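Long-range contact in SusD superfamily protein (Bacteroides thetaiotaomicron VPI-5482, PDB 3HDX), which probably binds polysaccharide at the outer membrane as a SusD-family protein, consistent with a part in carbohydrate uptake: residues V359-E372 with I416-W429. Sequence-based numbering, arbitrary orientation. Where two conformers were deposited one is given.
With EDO (1,2-ethanediol), chain E.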
# COMPACT_ATOMS: atom_id res chain seq x y z
N VAL A 359 3.44 -4.65 -2.27
CA VAL A 359 3.70 -4.75 -0.83
C VAL A 359 3.13 -3.50 -0.19
O VAL A 359 3.72 -2.42 -0.24
CB VAL A 359 5.16 -4.93 -0.50
CG1 VAL A 359 5.36 -4.96 1.04
CG2 VAL A 359 5.74 -6.21 -1.22
N PHE A 360 1.91 -3.64 0.35
CA PHE A 360 1.29 -2.52 1.00
C PHE A 360 2.05 -2.14 2.26
O PHE A 360 2.28 -0.96 2.50
CB PHE A 360 -0.19 -2.76 1.27
CG PHE A 360 -0.83 -1.64 2.02
CD1 PHE A 360 -1.18 -0.44 1.38
CD2 PHE A 360 -1.04 -1.73 3.38
CE1 PHE A 360 -1.77 0.62 2.13
CE2 PHE A 360 -1.62 -0.67 4.09
CZ PHE A 360 -1.94 0.48 3.46
N THR A 361 2.40 -3.14 3.06
CA THR A 361 3.14 -2.92 4.29
C THR A 361 3.99 -4.12 4.67
O THR A 361 3.80 -5.25 4.22
CB THR A 361 2.21 -2.51 5.45
OG1 THR A 361 3.00 -2.03 6.56
CG2 THR A 361 1.28 -3.63 5.90
N ARG A 362 4.93 -3.80 5.53
CA ARG A 362 5.94 -4.68 6.05
C ARG A 362 6.44 -4.07 7.36
O ARG A 362 6.13 -2.91 7.68
CB ARG A 362 7.08 -4.90 5.04
CG ARG A 362 7.75 -3.61 4.54
CD ARG A 362 8.63 -3.97 3.33
NE ARG A 362 9.29 -2.81 2.71
CZ ARG A 362 10.49 -2.34 3.06
NH1 ARG A 362 11.15 -2.83 4.09
NH2 ARG A 362 11.01 -1.34 2.38
N LEU A 363 7.25 -4.83 8.10
CA LEU A 363 7.67 -4.37 9.44
C LEU A 363 8.34 -3.02 9.48
O LEU A 363 8.12 -2.23 10.41
CB LEU A 363 8.51 -5.41 10.21
CG LEU A 363 7.68 -6.45 10.96
CD1 LEU A 363 8.56 -7.56 11.52
CD2 LEU A 363 6.82 -5.85 12.06
N GLU A 364 9.12 -2.70 8.45
CA GLU A 364 9.83 -1.40 8.45
C GLU A 364 8.84 -0.23 8.39
O GLU A 364 9.05 0.82 9.02
CB GLU A 364 10.86 -1.31 7.31
CG GLU A 364 12.08 -2.26 7.43
CD GLU A 364 11.83 -3.70 7.05
OE1 GLU A 364 10.68 -4.06 6.66
OE2 GLU A 364 12.81 -4.46 7.10
N ASP A 365 7.80 -0.39 7.57
CA ASP A 365 6.73 0.62 7.47
C ASP A 365 6.07 0.84 8.84
O ASP A 365 5.99 1.97 9.32
CB ASP A 365 5.69 0.23 6.43
CG ASP A 365 4.44 1.10 6.50
OD1 ASP A 365 4.58 2.34 6.61
OD2 ASP A 365 3.31 0.53 6.48
N ILE A 366 5.63 -0.26 9.45
CA ILE A 366 4.92 -0.20 10.71
C ILE A 366 5.81 0.35 11.85
O ILE A 366 5.34 1.10 12.70
CB ILE A 366 4.30 -1.56 11.08
CG1 ILE A 366 3.27 -2.01 10.01
CG2 ILE A 366 3.65 -1.53 12.47
CD1 ILE A 366 2.11 -1.09 9.75
N THR A 367 7.10 0.02 11.81
CA THR A 367 8.07 0.51 12.79
C THR A 367 8.28 2.00 12.65
O THR A 367 8.25 2.73 13.66
CB THR A 367 9.37 -0.29 12.69
OG1 THR A 367 9.06 -1.67 12.93
CG2 THR A 367 10.46 0.23 13.67
N LEU A 368 8.37 2.48 11.41
CA LEU A 368 8.51 3.94 11.18
C LEU A 368 7.20 4.65 11.50
O LEU A 368 7.22 5.76 12.01
CB LEU A 368 9.02 4.27 9.75
CG LEU A 368 10.45 3.82 9.46
CD1 LEU A 368 10.78 3.85 7.94
CD2 LEU A 368 11.48 4.64 10.30
N LEU A 369 6.06 3.99 11.26
CA LEU A 369 4.74 4.57 11.60
C LEU A 369 4.66 4.76 13.10
O LEU A 369 4.12 5.76 13.58
CB LEU A 369 3.60 3.67 11.05
CG LEU A 369 2.22 4.32 11.18
CD1 LEU A 369 2.07 5.57 10.27
CD2 LEU A 369 1.12 3.24 10.90
N ARG A 370 5.11 3.75 13.83
CA ARG A 370 5.14 3.84 15.29
C ARG A 370 5.98 5.05 15.75
O ARG A 370 5.58 5.74 16.68
CB ARG A 370 5.64 2.54 15.93
CG ARG A 370 5.40 2.52 17.41
CD ARG A 370 5.88 1.26 17.99
NE ARG A 370 5.53 1.14 19.39
CZ ARG A 370 5.79 0.04 20.09
NH1 ARG A 370 6.35 -1.05 19.52
NH2 ARG A 370 5.41 0.01 21.37
N ALA A 371 7.16 5.24 15.14
CA ALA A 371 8.00 6.42 15.43
C ALA A 371 7.25 7.73 15.17
O ALA A 371 7.24 8.63 16.01
CB ALA A 371 9.33 6.34 14.68
N GLU A 372 6.61 7.83 14.02
CA GLU A 372 5.80 8.99 13.67
C GLU A 372 4.73 9.24 14.75
O GLU A 372 4.58 10.37 15.22
CB GLU A 372 5.17 8.73 12.30
CG GLU A 372 4.08 9.68 11.80
CD GLU A 372 3.47 9.21 10.48
OE1 GLU A 372 4.11 8.42 9.72
OE2 GLU A 372 2.34 9.67 10.19
N ILE A 416 12.19 11.13 10.40
CA ILE A 416 11.40 9.89 10.26
C ILE A 416 10.80 9.83 8.85
O ILE A 416 10.86 8.78 8.20
CB ILE A 416 10.29 9.79 11.31
CG1 ILE A 416 10.90 9.61 12.72
CG2 ILE A 416 9.35 8.60 11.01
CD1 ILE A 416 9.99 9.87 13.88
N PHE A 417 10.25 10.96 8.37
CA PHE A 417 9.74 10.99 6.98
C PHE A 417 10.84 10.84 5.91
O PHE A 417 10.59 10.22 4.90
CB PHE A 417 8.83 12.17 6.74
CG PHE A 417 7.48 11.94 7.31
CD1 PHE A 417 6.58 11.11 6.64
CD2 PHE A 417 7.09 12.48 8.53
CE1 PHE A 417 5.31 10.86 7.16
CE2 PHE A 417 5.84 12.23 9.03
CZ PHE A 417 4.96 11.41 8.38
N GLU A 418 12.06 11.33 6.16
CA GLU A 418 13.16 11.09 5.22
C GLU A 418 13.55 9.62 5.23
O GLU A 418 13.93 9.08 4.20
CB GLU A 418 14.38 11.95 5.53
CG GLU A 418 14.13 13.43 5.34
CD GLU A 418 13.60 13.80 3.96
OE1 GLU A 418 14.14 13.32 2.97
OE2 GLU A 418 12.63 14.61 3.88
N GLU A 419 13.50 8.98 6.40
CA GLU A 419 13.79 7.54 6.47
C GLU A 419 12.72 6.74 5.70
O GLU A 419 13.04 5.77 4.98
CB GLU A 419 13.97 7.04 7.90
CG GLU A 419 14.63 5.63 7.96
CD GLU A 419 16.06 5.58 7.43
OE1 GLU A 419 16.77 6.60 7.42
OE2 GLU A 419 16.48 4.47 7.06
N ARG A 420 11.45 7.09 5.86
CA ARG A 420 10.40 6.47 5.05
C ARG A 420 10.65 6.69 3.54
O ARG A 420 10.40 5.81 2.71
CB ARG A 420 9.03 7.03 5.44
CG ARG A 420 8.58 6.64 6.82
CD ARG A 420 7.16 7.12 7.18
NE ARG A 420 6.13 6.51 6.33
CZ ARG A 420 5.56 5.33 6.53
NH1 ARG A 420 5.79 4.60 7.63
NH2 ARG A 420 4.69 4.89 5.64
N ARG A 421 11.06 7.91 3.21
CA ARG A 421 11.33 8.30 1.81
C ARG A 421 12.36 7.35 1.22
O ARG A 421 12.21 6.91 0.10
CB ARG A 421 11.82 9.72 1.77
CG ARG A 421 12.02 10.35 0.39
CD ARG A 421 12.54 11.75 0.60
NE ARG A 421 12.52 12.57 -0.63
CZ ARG A 421 12.96 13.82 -0.68
NH1 ARG A 421 13.47 14.43 0.39
NH2 ARG A 421 12.85 14.51 -1.83
N ARG A 422 13.42 7.08 1.98
CA ARG A 422 14.44 6.14 1.57
C ARG A 422 13.99 4.67 1.58
O ARG A 422 14.15 3.95 0.59
CB ARG A 422 15.70 6.32 2.44
CG ARG A 422 16.39 7.63 2.21
CD ARG A 422 17.68 7.73 2.96
NE ARG A 422 17.47 7.95 4.38
CZ ARG A 422 17.45 9.12 5.01
NH1 ARG A 422 17.65 10.26 4.36
NH2 ARG A 422 17.26 9.15 6.31
N GLU A 423 13.44 4.25 2.70
CA GLU A 423 13.11 2.84 2.88
C GLU A 423 12.00 2.33 2.03
O GLU A 423 12.12 1.24 1.48
CB GLU A 423 12.79 2.59 4.37
CG GLU A 423 12.52 1.15 4.72
CD GLU A 423 13.69 0.20 4.42
OE1 GLU A 423 14.85 0.67 4.43
OE2 GLU A 423 13.43 -1.03 4.25
N LEU A 424 10.97 3.14 1.86
CA LEU A 424 9.76 2.72 1.17
C LEU A 424 9.68 3.23 -0.27
O LEU A 424 8.62 3.13 -0.93
CB LEU A 424 8.52 3.13 1.99
CG LEU A 424 8.50 2.68 3.46
CD1 LEU A 424 7.35 3.33 4.26
CD2 LEU A 424 8.39 1.15 3.54
N MSE A 425 10.79 3.72 -0.80
CA MSE A 425 10.84 4.25 -2.18
C MSE A 425 10.34 3.17 -3.17
O MSE A 425 10.80 2.03 -3.14
CB MSE A 425 12.28 4.68 -2.49
CG MSE A 425 12.44 5.41 -3.83
SE MSE A 425 14.21 6.15 -4.03
CE MSE A 425 14.15 7.66 -2.85
N GLY A 426 9.39 3.56 -4.01
CA GLY A 426 8.81 2.64 -4.95
C GLY A 426 7.74 1.68 -4.44
O GLY A 426 7.28 0.79 -5.20
N GLU A 427 7.32 1.86 -3.18
CA GLU A 427 6.30 1.01 -2.56
C GLU A 427 4.94 1.69 -2.34
O GLU A 427 4.09 1.19 -1.60
CB GLU A 427 6.83 0.40 -1.28
CG GLU A 427 8.06 -0.47 -1.49
CD GLU A 427 8.66 -0.99 -0.23
OE1 GLU A 427 7.93 -1.48 0.69
OE2 GLU A 427 9.91 -0.94 -0.13
N GLY A 428 4.72 2.81 -3.03
CA GLY A 428 3.41 3.48 -3.02
C GLY A 428 3.09 4.30 -1.80
O GLY A 428 1.92 4.61 -1.56
N TRP A 429 4.12 4.76 -1.08
CA TRP A 429 3.96 5.53 0.17
C TRP A 429 4.23 7.02 0.13
O TRP A 429 3.59 7.76 0.87
CB TRP A 429 4.84 4.92 1.29
CG TRP A 429 4.23 3.70 1.86
CD1 TRP A 429 4.63 2.41 1.74
CD2 TRP A 429 3.05 3.69 2.66
NE1 TRP A 429 3.76 1.56 2.39
CE2 TRP A 429 2.76 2.31 2.96
CE3 TRP A 429 2.17 4.70 3.11
CZ2 TRP A 429 1.63 1.93 3.67
CZ3 TRP A 429 1.07 4.32 3.85
CH2 TRP A 429 0.80 2.95 4.12
C1 EDO E . 10.05 16.37 2.63
O1 EDO E . 10.43 15.00 2.36
C2 EDO E . 10.69 17.30 1.64
O2 EDO E . 10.22 16.96 0.33
O HOH W 1 5.35 -1.11 1.80
O HOH W 2 4.06 -1.91 -3.04
O HOH W 3 1.83 0.78 0.11
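Arg-362, just before helix 363-376, reaches across to Glu-423 and Glu-427 of segment 416-429. Its CG sits between backbone N and carbonyl carbon, and from there the chain runs straight out to NE. Arg-362 grips Glu-427 side-on, the carboxylate nearly coplanar with the guanidinium: NE meets OE1 at 2.8 Å, almost linearly (178°), and NH2 takes OE2, both through syn lone pairs. Glu-423 is gripped end-on, NH1 and NH2 sharing OE2, with its carboxylate turned 64° from the guanidinium. Lys-337 and Arg-394 add salt bridges to Glu-427 and Glu-423, so each buried carboxylate has a second cationic partner, which would help to balance its charge.

One turn further along helix 363-376, Asp-365 receives Arg-420, which bends at chi3 and brings NH1 and NH2 to Asp-365 OD1, at 2.8 and 2.7 Å, nearly along its C-O bond. Thr-361 and His-205 hold OD2, fixing the carboxylate's rotation. Leu-424 CD1 lies over one face of this guanidinium; Asp-433 takes its NE. Arg-420 CG also packs against Leu-368 CD1 at 3.7 Å.

Trp-429 bonds weakly through NE1 to Phe-360 O, its six-membered ring oblique to the phenyl. Arg-420 is a knob among Leu-368, Asp-365, Glu-372 and Leu-369, between the antiparallel segments 363-372 and 416-423 (168°) in the TPR-like helical core of the SusD fold.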